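Side-chain contacts in prolyl endopeptidase (Myxococcus xanthus, PDB 2BKL), which probably hydrolyses oligopeptides as a serine endopeptidase, cutting on the carboxyl side of proline and less readily after alanine: residues A629-S634 with A639-R644; R81-R86 with I152-G157; L241-L246 with K262-L267; H331-Y336 with S342-A347. All blocks are in the same frame, centred on the assembly; numbering follows the deposited sequence.

How the interactions relate
Interactions 2, 3 and 4 belong to the beta-propeller domain and interaction 1 to the alpha/beta-hydrolase domain. Interaction 1 lies on the opposite side of the chain's centre, with its centre 48 to 49 Å from the centres of the others. In the propeller, interactions 3 and 4 have centres 27 Å apart. Centre to centre, interaction 2 is 30 Å from interaction 4 and 32 Å from interaction 3. None touch. The bound benzyloxycarbonyl-alanyl-proline meets residues of both domains, among them Lys169 and Trp249 of the propeller and Ser533 and His651 of the hydrolase domain. The four contacts contribute no pocket residue, although strands 241-247 and 641-646 run shortly before Trp249 and His651.

Interaction 1 (A629-S634 with A639-R644)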
# COMPACT_ATOMS: atom_id res chain seq x y z
N ALA A 629 -11.07 -0.78 23.65
CA ALA A 629 -12.00 -0.85 24.75
C ALA A 629 -12.22 -2.28 25.22
O ALA A 629 -12.18 -2.57 26.41
CB ALA A 629 -13.32 -0.24 24.37
N ALA A 630 -12.36 -3.20 24.27
CA ALA A 630 -12.58 -4.61 24.59
C ALA A 630 -11.35 -5.22 25.32
O ALA A 630 -11.49 -5.96 26.27
CB ALA A 630 -12.91 -5.38 23.33
N VAL A 631 -10.16 -4.87 24.86
CA VAL A 631 -8.94 -5.40 25.46
C VAL A 631 -8.69 -4.79 26.86
O VAL A 631 -8.35 -5.51 27.81
CB VAL A 631 -7.74 -5.21 24.51
CG1 VAL A 631 -6.45 -5.58 25.19
CG2 VAL A 631 -7.95 -6.02 23.25
N GLN A 632 -8.85 -3.47 26.99
CA GLN A 632 -8.64 -2.80 28.28
C GLN A 632 -9.56 -3.39 29.34
O GLN A 632 -9.15 -3.55 30.48
CB GLN A 632 -8.90 -1.29 28.20
CG GLN A 632 -7.83 -0.55 27.41
CD GLN A 632 -8.09 0.93 27.27
OE1 GLN A 632 -9.20 1.40 27.49
NE2 GLN A 632 -7.05 1.67 26.87
N ASN A 633 -10.78 -3.71 28.96
CA ASN A 633 -11.80 -4.12 29.89
C ASN A 633 -12.00 -5.62 29.96
O ASN A 633 -12.96 -6.08 30.60
CB ASN A 633 -13.09 -3.38 29.56
CG ASN A 633 -12.95 -1.90 29.90
OD1 ASN A 633 -12.97 -1.53 31.07
ND2 ASN A 633 -12.70 -1.08 28.88
N SER A 634 -11.11 -6.39 29.34
CA SER A 634 -11.25 -7.84 29.34
C SER A 634 -10.90 -8.35 30.73
O SER A 634 -9.79 -8.09 31.20
CB SER A 634 -10.36 -8.51 28.30
OG SER A 634 -10.70 -9.87 28.17
N ALA A 639 -2.12 -6.73 30.98
CA ALA A 639 -1.19 -6.10 30.05
C ALA A 639 -1.71 -4.77 29.54
O ALA A 639 -2.92 -4.57 29.37
CB ALA A 639 -0.92 -7.02 28.87
N THR A 640 -0.77 -3.86 29.30
CA THR A 640 -1.10 -2.53 28.84
C THR A 640 -1.80 -2.58 27.49
O THR A 640 -1.51 -3.47 26.68
CB THR A 640 0.14 -1.66 28.75
OG1 THR A 640 0.92 -1.72 29.95
CG2 THR A 640 -0.26 -0.21 28.68
N ALA A 641 -2.73 -1.67 27.26
CA ALA A 641 -3.41 -1.55 25.96
C ALA A 641 -3.65 -0.07 25.73
O ALA A 641 -4.39 0.55 26.48
CB ALA A 641 -4.72 -2.33 25.97
N LEU A 642 -2.98 0.51 24.73
CA LEU A 642 -2.92 1.94 24.52
C LEU A 642 -3.47 2.31 23.17
O LEU A 642 -3.19 1.60 22.20
CB LEU A 642 -1.46 2.43 24.62
CG LEU A 642 -0.72 2.10 25.92
CD1 LEU A 642 0.73 2.50 25.84
CD2 LEU A 642 -1.37 2.76 27.11
N LEU A 643 -4.22 3.40 23.09
CA LEU A 643 -4.69 3.95 21.84
C LEU A 643 -3.99 5.28 21.59
O LEU A 643 -4.29 6.28 22.24
CB LEU A 643 -6.22 4.13 21.88
CG LEU A 643 -6.84 4.79 20.64
CD1 LEU A 643 -6.68 3.96 19.39
CD2 LEU A 643 -8.33 5.09 20.87
N ARG A 644 -3.06 5.29 20.66
CA ARG A 644 -2.34 6.48 20.25
C ARG A 644 -2.95 7.05 18.96
O ARG A 644 -3.00 6.33 17.96
CB ARG A 644 -0.91 6.09 20.00
CG ARG A 644 0.04 7.24 19.67
CD ARG A 644 1.34 6.74 19.09
NE ARG A 644 2.35 7.76 18.91
CZ ARG A 644 2.44 8.59 17.88
NH1 ARG A 644 1.58 8.57 16.88
NH2 ARG A 644 3.43 9.47 17.86
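The Gln632 carboxamide meets strand 641-646 through its edge, not through a face. Its NE2 donates to Ala641 O at 2.9 Å, and the acceptor lies almost in the amide plane. The bond is nearly straight, with 174° at the hydrogen. The donor is tilted from the plane of the Ala641 carbonyl. At the same amide's other polar corner, OE1 bonds Gln42 NE2 of helix 33-51, so both polar atoms of the group have partners.

The contact lies in a beta-alpha-beta crossover of the alpha/beta-hydrolase domain. Strand 607-613 leads through helix 622-632 to strand 641-646, an edge strand of the large mixed sheet. Thr640, Leu642 and Arg644 make backbone bonds to strand 607-613. Ala641 falls between them, and its carbonyl is taken up by the glutamine at the end of the helix.

The Gln632 chain is extended beyond CG, with chi2 at 178°, which carries NE2 across to the strand. On the way Gln632 CG passes Ala641 CB at 3.9 Å. Ala641 CB also meets Val631 CG1 at 3.8 Å. The methyl therefore sits against Val631 CG1 and the CG methylene of Gln632, from consecutive helix residues. Val631 also touches Leu608, which ties the last part of the helix to both parallel strands.

Asn633, just past the helix, turns its own amide back on the last turn. Its ND2 donates to Ala629 O at 2.9 Å, with the acceptor close to the amide plane. Ala629 O also accepts from Asn633 N at 3.1 Å, so this one oxygen takes two donors from the same residue.

Interaction 2 (R81-R86 with I152-G157)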
# COMPACT_ATOMS: atom_id res chain seq x y z
N ARG A 81 12.50 17.99 -20.87
CA ARG A 81 12.51 18.38 -19.47
C ARG A 81 12.43 17.17 -18.58
O ARG A 81 11.94 16.10 -18.97
CB ARG A 81 11.34 19.29 -19.18
CG ARG A 81 11.44 20.62 -19.87
CD ARG A 81 10.31 21.54 -19.61
NE ARG A 81 10.62 22.86 -20.14
CZ ARG A 81 9.80 23.89 -20.07
NH1 ARG A 81 8.60 23.81 -19.52
NH2 ARG A 81 10.20 25.05 -20.58
N PHE A 82 12.95 17.29 -17.37
CA PHE A 82 12.96 16.25 -16.39
C PHE A 82 12.23 16.74 -15.17
O PHE A 82 12.42 17.88 -14.75
CB PHE A 82 14.40 15.91 -15.98
CG PHE A 82 15.18 15.19 -17.03
CD1 PHE A 82 15.65 15.87 -18.14
CD2 PHE A 82 15.51 13.86 -16.88
CE1 PHE A 82 16.40 15.22 -19.12
CE2 PHE A 82 16.27 13.21 -17.85
CZ PHE A 82 16.70 13.90 -18.97
N PHE A 83 11.42 15.87 -14.58
CA PHE A 83 10.60 16.18 -13.42
C PHE A 83 10.79 15.09 -12.39
O PHE A 83 10.73 13.90 -12.72
CB PHE A 83 9.11 16.23 -13.80
CG PHE A 83 8.78 17.29 -14.80
CD1 PHE A 83 9.04 17.12 -16.15
CD2 PHE A 83 8.25 18.50 -14.40
CE1 PHE A 83 8.75 18.13 -17.06
CE2 PHE A 83 7.96 19.50 -15.32
CZ PHE A 83 8.21 19.30 -16.62
N TYR A 84 11.01 15.45 -11.14
CA TYR A 84 11.40 14.47 -10.14
C TYR A 84 11.25 15.08 -8.75
O TYR A 84 11.32 16.31 -8.58
CB TYR A 84 12.86 13.97 -10.39
CG TYR A 84 13.80 15.13 -10.55
CD1 TYR A 84 14.00 15.71 -11.79
CD2 TYR A 84 14.43 15.71 -9.45
CE1 TYR A 84 14.79 16.80 -11.95
CE2 TYR A 84 15.24 16.81 -9.61
CZ TYR A 84 15.41 17.36 -10.86
OH TYR A 84 16.21 18.45 -11.07
N VAL A 85 11.01 14.22 -7.78
CA VAL A 85 10.87 14.64 -6.40
C VAL A 85 12.19 14.46 -5.64
O VAL A 85 12.90 13.46 -5.83
CB VAL A 85 9.74 13.84 -5.76
CG1 VAL A 85 9.69 14.04 -4.28
CG2 VAL A 85 8.40 14.26 -6.39
N ARG A 86 12.52 15.41 -4.76
CA ARG A 86 13.64 15.28 -3.85
C ARG A 86 13.18 15.37 -2.42
O ARG A 86 12.22 16.06 -2.11
CB ARG A 86 14.64 16.42 -4.03
CG ARG A 86 15.43 16.44 -5.35
CD ARG A 86 16.55 17.47 -5.33
NE ARG A 86 17.34 17.56 -6.55
CZ ARG A 86 18.38 16.79 -6.85
NH1 ARG A 86 18.74 15.82 -6.04
NH2 ARG A 86 19.02 16.98 -8.00
N ILE A 152 -0.56 23.38 -12.68
CA ILE A 152 0.44 24.43 -12.63
C ILE A 152 1.10 24.57 -13.98
O ILE A 152 1.40 23.56 -14.65
CB ILE A 152 1.49 24.18 -11.51
CG1 ILE A 152 2.46 25.35 -11.42
CG2 ILE A 152 2.21 22.83 -11.68
CD1 ILE A 152 3.35 25.35 -10.16
N ASP A 153 1.35 25.81 -14.37
CA ASP A 153 2.13 26.13 -15.55
C ASP A 153 3.61 26.10 -15.18
O ASP A 153 4.03 26.83 -14.30
CB ASP A 153 1.72 27.50 -16.07
CG ASP A 153 2.49 27.92 -17.28
OD1 ASP A 153 2.17 27.40 -18.38
OD2 ASP A 153 3.46 28.71 -17.21
N VAL A 154 4.39 25.25 -15.84
CA VAL A 154 5.77 25.00 -15.44
C VAL A 154 6.66 26.23 -15.61
O VAL A 154 7.40 26.59 -14.69
CB VAL A 154 6.34 23.76 -16.21
CG1 VAL A 154 7.84 23.56 -15.94
CG2 VAL A 154 5.57 22.52 -15.81
N ASP A 155 6.56 26.90 -16.75
CA ASP A 155 7.46 28.01 -17.05
C ASP A 155 7.27 29.17 -16.06
O ASP A 155 8.23 29.74 -15.60
CB ASP A 155 7.22 28.54 -18.46
CG ASP A 155 7.82 27.66 -19.53
OD1 ASP A 155 8.74 26.88 -19.24
OD2 ASP A 155 7.43 27.72 -20.72
N SER A 156 6.03 29.45 -15.71
CA SER A 156 5.68 30.60 -14.87
C SER A 156 5.47 30.29 -13.42
O SER A 156 5.50 31.20 -12.58
CB SER A 156 4.38 31.23 -15.42
OG SER A 156 3.24 30.42 -15.20
N GLY A 157 5.21 29.01 -13.10
CA GLY A 157 4.80 28.60 -11.78
C GLY A 157 3.40 29.01 -11.35
O GLY A 157 3.05 28.85 -10.18
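Arg81 and Asp155 form a salt bridge in which one carboxylate oxygen takes both bonds. Arg81 NH2 donates to the syn lone pair of Asp155 OD1 at 2.7 Å. A weak bond runs from Arg81 NH1 to Asp155 OD1 at 3.1 Å. The Arg81 chain is extended from CG to NE (chi2 -180°), which carries the guanidinium out to Asp155. The carboxylate meets the guanidinium edge, with the two planes 74° apart. Arg81 NE bonds Gln100 OE1, and NH1 has a second partner in Gly132 O.

Beside this polar end, Arg81 NH1 lies 3.7 Å from Val154 CG1. Val154 CG2 comes at the edge of the Phe83 ring, 3.9 Å from CE2. Phe83 and Val154 also both touch Val135.

The turn that presents Asp155 is held by Asp153. Its OD2 accepts from Ser156 N at 3.1 Å and from Ser156 OG at 2.6 Å, from opposite faces of the carboxylate, while OD1 pairs with Lys134 NZ. Ser156 OG is also bonded to Glu158 N.

The turn is an Asx motif closing strand 148-153. The whole contact joins two successive antiparallel sheets, as expected between neighbouring sheets of a beta-propeller.

Interaction 3 (L241-L246 with K262-L267); sequences LFVYIL and KDFRLL
Phe264 lays its ring end against Leu241 and Val243. The tight part is small and wholly apolar. Val243 CG2 is 3.8 Å from Phe264 CE1 and equally close to CZ, so one methyl sits by the CE1-CZ bond. Leu241 CD2 meets the same two atoms from a little further off, 4.1 Å from Phe264 CZ. Both methyls approach the ring obliquely. The side chains of Val243 and Phe264 cross at about a right angle. In Val243, CG1 stands anti to the backbone N (chi1 171°), which leaves CG2 as the methyl that touches the ring.

The ring also has partners beyond the two segments. Lys257 makes a cation-pi contact with it, and the His220 ring meets it with planes at about 60°. Replacing Phe264 by alanine is likely to leave the methyls of Leu241 and Val243 facing a gap and Lys257 without its cation-pi partner.

The rest of segment 262-267 is looser. Leu267 makes no close contact with segment 241-246. Lys262, Asp263, Arg265 and Leu266 are exposed, and Arg265 forms a salt bridge with Glu261. A bound MES molecule, probably from the crystallisation liquor, lies about 4 Å from the Leu241 side chain.

In the propeller sheet, strand 251-257 separates strands 241-247 and 265-269, so Phe264 reaches across it to the second strand. Val219 and His220 of strand 217-220, an edge strand of the preceding sheet, complete the cluster. The Phe242 side chain touches Val277 of strand 275-280 in the next sheet.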
# COMPACT_ATOMS: atom_id res chain seq x y z
N LEU A 241 -8.23 4.41 -25.98
CA LEU A 241 -8.71 4.66 -24.63
C LEU A 241 -9.26 3.39 -23.99
O LEU A 241 -10.07 2.70 -24.56
CB LEU A 241 -9.79 5.74 -24.69
CG LEU A 241 -10.54 6.05 -23.40
CD1 LEU A 241 -9.63 6.72 -22.40
CD2 LEU A 241 -11.73 6.92 -23.76
N PHE A 242 -8.77 3.07 -22.80
CA PHE A 242 -9.18 1.89 -22.04
C PHE A 242 -9.91 2.28 -20.75
O PHE A 242 -9.55 3.25 -20.08
CB PHE A 242 -7.95 1.06 -21.65
CG PHE A 242 -7.21 0.52 -22.81
CD1 PHE A 242 -7.65 -0.60 -23.46
CD2 PHE A 242 -6.08 1.16 -23.26
CE1 PHE A 242 -6.97 -1.09 -24.58
CE2 PHE A 242 -5.40 0.71 -24.36
CZ PHE A 242 -5.86 -0.42 -25.03
N VAL A 243 -10.94 1.50 -20.43
CA VAL A 243 -11.63 1.60 -19.16
C VAL A 243 -11.68 0.21 -18.55
O VAL A 243 -12.11 -0.77 -19.17
CB VAL A 243 -13.02 2.19 -19.32
CG1 VAL A 243 -13.82 2.08 -18.02
CG2 VAL A 243 -12.94 3.66 -19.76
N TYR A 244 -11.24 0.15 -17.30
CA TYR A 244 -11.23 -1.06 -16.49
C TYR A 244 -12.35 -1.02 -15.46
O TYR A 244 -12.54 0.01 -14.82
CB TYR A 244 -9.90 -1.17 -15.76
CG TYR A 244 -8.65 -1.31 -16.62
CD1 TYR A 244 -8.20 -2.55 -16.99
CD2 TYR A 244 -7.92 -0.21 -16.99
CE1 TYR A 244 -7.06 -2.69 -17.73
CE2 TYR A 244 -6.77 -0.34 -17.75
CZ TYR A 244 -6.35 -1.58 -18.11
OH TYR A 244 -5.20 -1.74 -18.85
N ILE A 245 -13.09 -2.11 -15.32
CA ILE A 245 -13.96 -2.32 -14.16
C ILE A 245 -13.26 -3.36 -13.30
O ILE A 245 -13.16 -4.53 -13.68
CB ILE A 245 -15.37 -2.77 -14.59
CG1 ILE A 245 -16.03 -1.71 -15.50
CG2 ILE A 245 -16.20 -3.03 -13.33
CD1 ILE A 245 -17.37 -2.12 -16.04
N LEU A 246 -12.72 -2.90 -12.17
CA LEU A 246 -11.93 -3.73 -11.28
C LEU A 246 -12.85 -4.31 -10.21
O LEU A 246 -13.49 -3.57 -9.47
CB LEU A 246 -10.82 -2.91 -10.62
CG LEU A 246 -9.89 -2.17 -11.60
CD1 LEU A 246 -8.85 -1.32 -10.83
CD2 LEU A 246 -9.17 -3.17 -12.49
N LYS A 262 -18.53 6.20 -30.78
CA LYS A 262 -19.73 6.35 -29.97
C LYS A 262 -19.77 5.37 -28.80
O LYS A 262 -20.13 5.75 -27.69
CB LYS A 262 -20.98 6.19 -30.85
CG LYS A 262 -22.02 7.32 -30.70
CD LYS A 262 -22.85 7.53 -31.99
CE LYS A 262 -22.65 8.92 -32.62
NZ LYS A 262 -23.57 9.14 -33.78
N ASP A 263 -19.42 4.11 -29.04
CA ASP A 263 -19.57 3.07 -28.02
C ASP A 263 -18.22 2.50 -27.63
O ASP A 263 -17.28 2.45 -28.44
CB ASP A 263 -20.43 1.92 -28.56
CG ASP A 263 -21.85 2.35 -28.90
OD1 ASP A 263 -22.50 3.01 -28.07
OD2 ASP A 263 -22.39 2.05 -29.98
N PHE A 264 -18.11 2.05 -26.38
CA PHE A 264 -16.99 1.20 -25.97
C PHE A 264 -17.13 -0.21 -26.53
O PHE A 264 -18.23 -0.73 -26.66
CB PHE A 264 -16.85 1.14 -24.45
CG PHE A 264 -16.18 2.33 -23.88
CD1 PHE A 264 -14.80 2.43 -23.82
CD2 PHE A 264 -16.94 3.40 -23.43
CE1 PHE A 264 -14.20 3.56 -23.33
CE2 PHE A 264 -16.33 4.53 -22.91
CZ PHE A 264 -14.97 4.61 -22.86
N ARG A 265 -16.00 -0.81 -26.86
CA ARG A 265 -15.92 -2.21 -27.25
C ARG A 265 -15.46 -3.02 -26.03
O ARG A 265 -14.60 -2.57 -25.27
CB ARG A 265 -14.89 -2.36 -28.39
CG ARG A 265 -15.04 -1.37 -29.59
CD ARG A 265 -13.69 -0.98 -30.26
NE ARG A 265 -13.84 -0.21 -31.51
CZ ARG A 265 -14.22 -0.73 -32.67
NH1 ARG A 265 -14.48 -2.03 -32.78
NH2 ARG A 265 -14.35 0.05 -33.74
N LEU A 266 -16.02 -4.21 -25.83
CA LEU A 266 -15.53 -5.12 -24.80
C LEU A 266 -14.31 -5.84 -25.29
O LEU A 266 -14.38 -6.57 -26.26
CB LEU A 266 -16.59 -6.15 -24.45
CG LEU A 266 -16.25 -7.22 -23.41
CD1 LEU A 266 -16.05 -6.59 -22.04
CD2 LEU A 266 -17.38 -8.27 -23.37
N LEU A 267 -13.17 -5.63 -24.63
CA LEU A 267 -12.02 -6.49 -24.91
C LEU A 267 -12.17 -7.86 -24.27
O LEU A 267 -12.00 -8.89 -24.94
CB LEU A 267 -10.72 -5.85 -24.46
CG LEU A 267 -9.47 -6.67 -24.74
CD1 LEU A 267 -9.21 -6.83 -26.26
CD2 LEU A 267 -8.29 -6.01 -24.07

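Interaction 4 (H331-Y336 with S342-A347); sequences HLSLEY and SEVRVA
Arg345 stacks on Tyr336 across a beta hairpin of the propeller domain. Strands 331-338 and 341-348 run antiparallel, and six backbone hydrogen bonds pair Leu332 with Ala347, Leu334 with Arg345 and Tyr336 with Glu343. Arg345 CB starts 4.1 Å from Leu334 O. Arg345 CG, beside the backbone N (chi1 -59°), comes 4.1 Å from Tyr336 CD2, and the chain then extends over the tyrosine. Arg345 CD lies 3.8 Å from Tyr336 CE2. The guanidinium rests on one face of the ring, with the planes 27° apart. Arg345 CZ is 4.2 Å from the centroid of the Tyr336 ring in a cation-pi contact. Arg345 NE donates to Glu343 OE2 at 2.9 Å, and Arg345 NH2 reaches the same oxygen at 3.0 Å. Arg345 NH1, 3.7 Å from Tyr336 CE2, pairs with Asp317 OD2. Arg345 NH1 also donates to a water at 3.1 Å, which in turn bonds Tyr336 OH.

A leucine in its place would probably leave the Glu343 and Asp317 carboxylates without their cation and the tyrosine face without its flat partner.

A carboxylate at the guanidinium edge, a second one paired with NH1 and an aromatic ring on its face would be expected to stabilise the positive charge and restrict rotation.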
# COMPACT_ATOMS: atom_id res chain seq x y z
N HIS A 331 10.94 -2.22 -26.37
CA HIS A 331 11.04 -3.57 -25.81
C HIS A 331 10.02 -3.75 -24.69
O HIS A 331 9.42 -2.78 -24.19
CB HIS A 331 12.44 -3.79 -25.22
CG HIS A 331 13.52 -3.95 -26.25
ND1 HIS A 331 13.89 -2.93 -27.10
CD2 HIS A 331 14.33 -4.99 -26.55
CE1 HIS A 331 14.84 -3.35 -27.92
NE2 HIS A 331 15.14 -4.60 -27.59
N LEU A 332 9.79 -5.00 -24.30
CA LEU A 332 9.06 -5.35 -23.08
C LEU A 332 10.01 -5.51 -21.92
O LEU A 332 11.03 -6.16 -22.05
CB LEU A 332 8.30 -6.66 -23.30
CG LEU A 332 7.26 -6.66 -24.43
CD1 LEU A 332 6.67 -8.04 -24.53
CD2 LEU A 332 6.18 -5.63 -24.25
N SER A 333 9.69 -4.93 -20.77
CA SER A 333 10.40 -5.16 -19.52
C SER A 333 9.48 -5.92 -18.58
O SER A 333 8.40 -5.47 -18.30
CB SER A 333 10.89 -3.86 -18.89
OG SER A 333 11.70 -4.13 -17.76
N LEU A 334 9.94 -7.08 -18.14
CA LEU A 334 9.12 -8.05 -17.42
C LEU A 334 9.69 -8.19 -16.01
O LEU A 334 10.84 -8.60 -15.81
CB LEU A 334 9.16 -9.40 -18.12
CG LEU A 334 8.85 -9.44 -19.63
CD1 LEU A 334 9.13 -10.79 -20.23
CD2 LEU A 334 7.45 -9.09 -19.83
N GLU A 335 8.86 -7.89 -15.02
CA GLU A 335 9.25 -7.98 -13.62
C GLU A 335 8.68 -9.27 -13.05
O GLU A 335 7.47 -9.43 -12.93
CB GLU A 335 8.71 -6.80 -12.83
CG GLU A 335 9.13 -6.78 -11.36
CD GLU A 335 8.32 -5.81 -10.51
OE1 GLU A 335 7.40 -5.13 -11.00
OE2 GLU A 335 8.60 -5.79 -9.31
N TYR A 336 9.58 -10.17 -12.69
CA TYR A 336 9.28 -11.49 -12.09
C TYR A 336 9.65 -11.49 -10.60
O TYR A 336 10.48 -10.72 -10.16
CB TYR A 336 10.04 -12.60 -12.78
CG TYR A 336 9.52 -12.94 -14.16
CD1 TYR A 336 8.46 -13.83 -14.33
CD2 TYR A 336 10.05 -12.36 -15.29
CE1 TYR A 336 8.00 -14.16 -15.60
CE2 TYR A 336 9.59 -12.64 -16.52
CZ TYR A 336 8.56 -13.56 -16.69
OH TYR A 336 8.08 -13.85 -17.95
N SER A 342 12.84 -10.16 -6.66
CA SER A 342 12.53 -9.84 -8.04
C SER A 342 13.72 -10.01 -8.99
O SER A 342 14.89 -9.94 -8.61
CB SER A 342 11.90 -8.48 -8.18
OG SER A 342 12.84 -7.51 -7.86
N GLU A 343 13.35 -10.29 -10.23
CA GLU A 343 14.25 -10.39 -11.36
C GLU A 343 13.59 -9.65 -12.50
O GLU A 343 12.37 -9.75 -12.69
CB GLU A 343 14.48 -11.86 -11.75
CG GLU A 343 15.31 -12.05 -13.01
CD GLU A 343 15.88 -13.44 -13.16
OE1 GLU A 343 16.94 -13.70 -12.56
OE2 GLU A 343 15.28 -14.25 -13.91
N VAL A 344 14.36 -8.90 -13.26
CA VAL A 344 13.83 -8.11 -14.35
C VAL A 344 14.43 -8.61 -15.66
O VAL A 344 15.64 -8.76 -15.81
CB VAL A 344 14.11 -6.61 -14.13
CG1 VAL A 344 13.57 -5.80 -15.32
CG2 VAL A 344 13.45 -6.16 -12.82
N ARG A 345 13.56 -8.90 -16.63
CA ARG A 345 13.95 -9.46 -17.92
C ARG A 345 13.46 -8.57 -19.06
O ARG A 345 12.31 -8.09 -19.05
CB ARG A 345 13.35 -10.86 -18.07
CG ARG A 345 13.77 -11.84 -16.99
CD ARG A 345 13.25 -13.24 -17.24
NE ARG A 345 13.41 -14.08 -16.06
CZ ARG A 345 12.71 -15.19 -15.82
NH1 ARG A 345 11.78 -15.61 -16.66
NH2 ARG A 345 12.94 -15.87 -14.71
N VAL A 346 14.34 -8.31 -20.01
CA VAL A 346 14.04 -7.52 -21.19
C VAL A 346 13.80 -8.50 -22.33
O VAL A 346 14.57 -9.42 -22.53
CB VAL A 346 15.19 -6.55 -21.54
CG1 VAL A 346 14.91 -5.79 -22.85
CG2 VAL A 346 15.36 -5.58 -20.40
N ALA A 347 12.70 -8.30 -23.04
CA ALA A 347 12.32 -9.11 -24.20
C ALA A 347 11.94 -8.21 -25.37
O ALA A 347 11.61 -7.04 -25.17
CB ALA A 347 11.14 -10.01 -23.87
O HOH W 1 10.47 -14.51 -19.27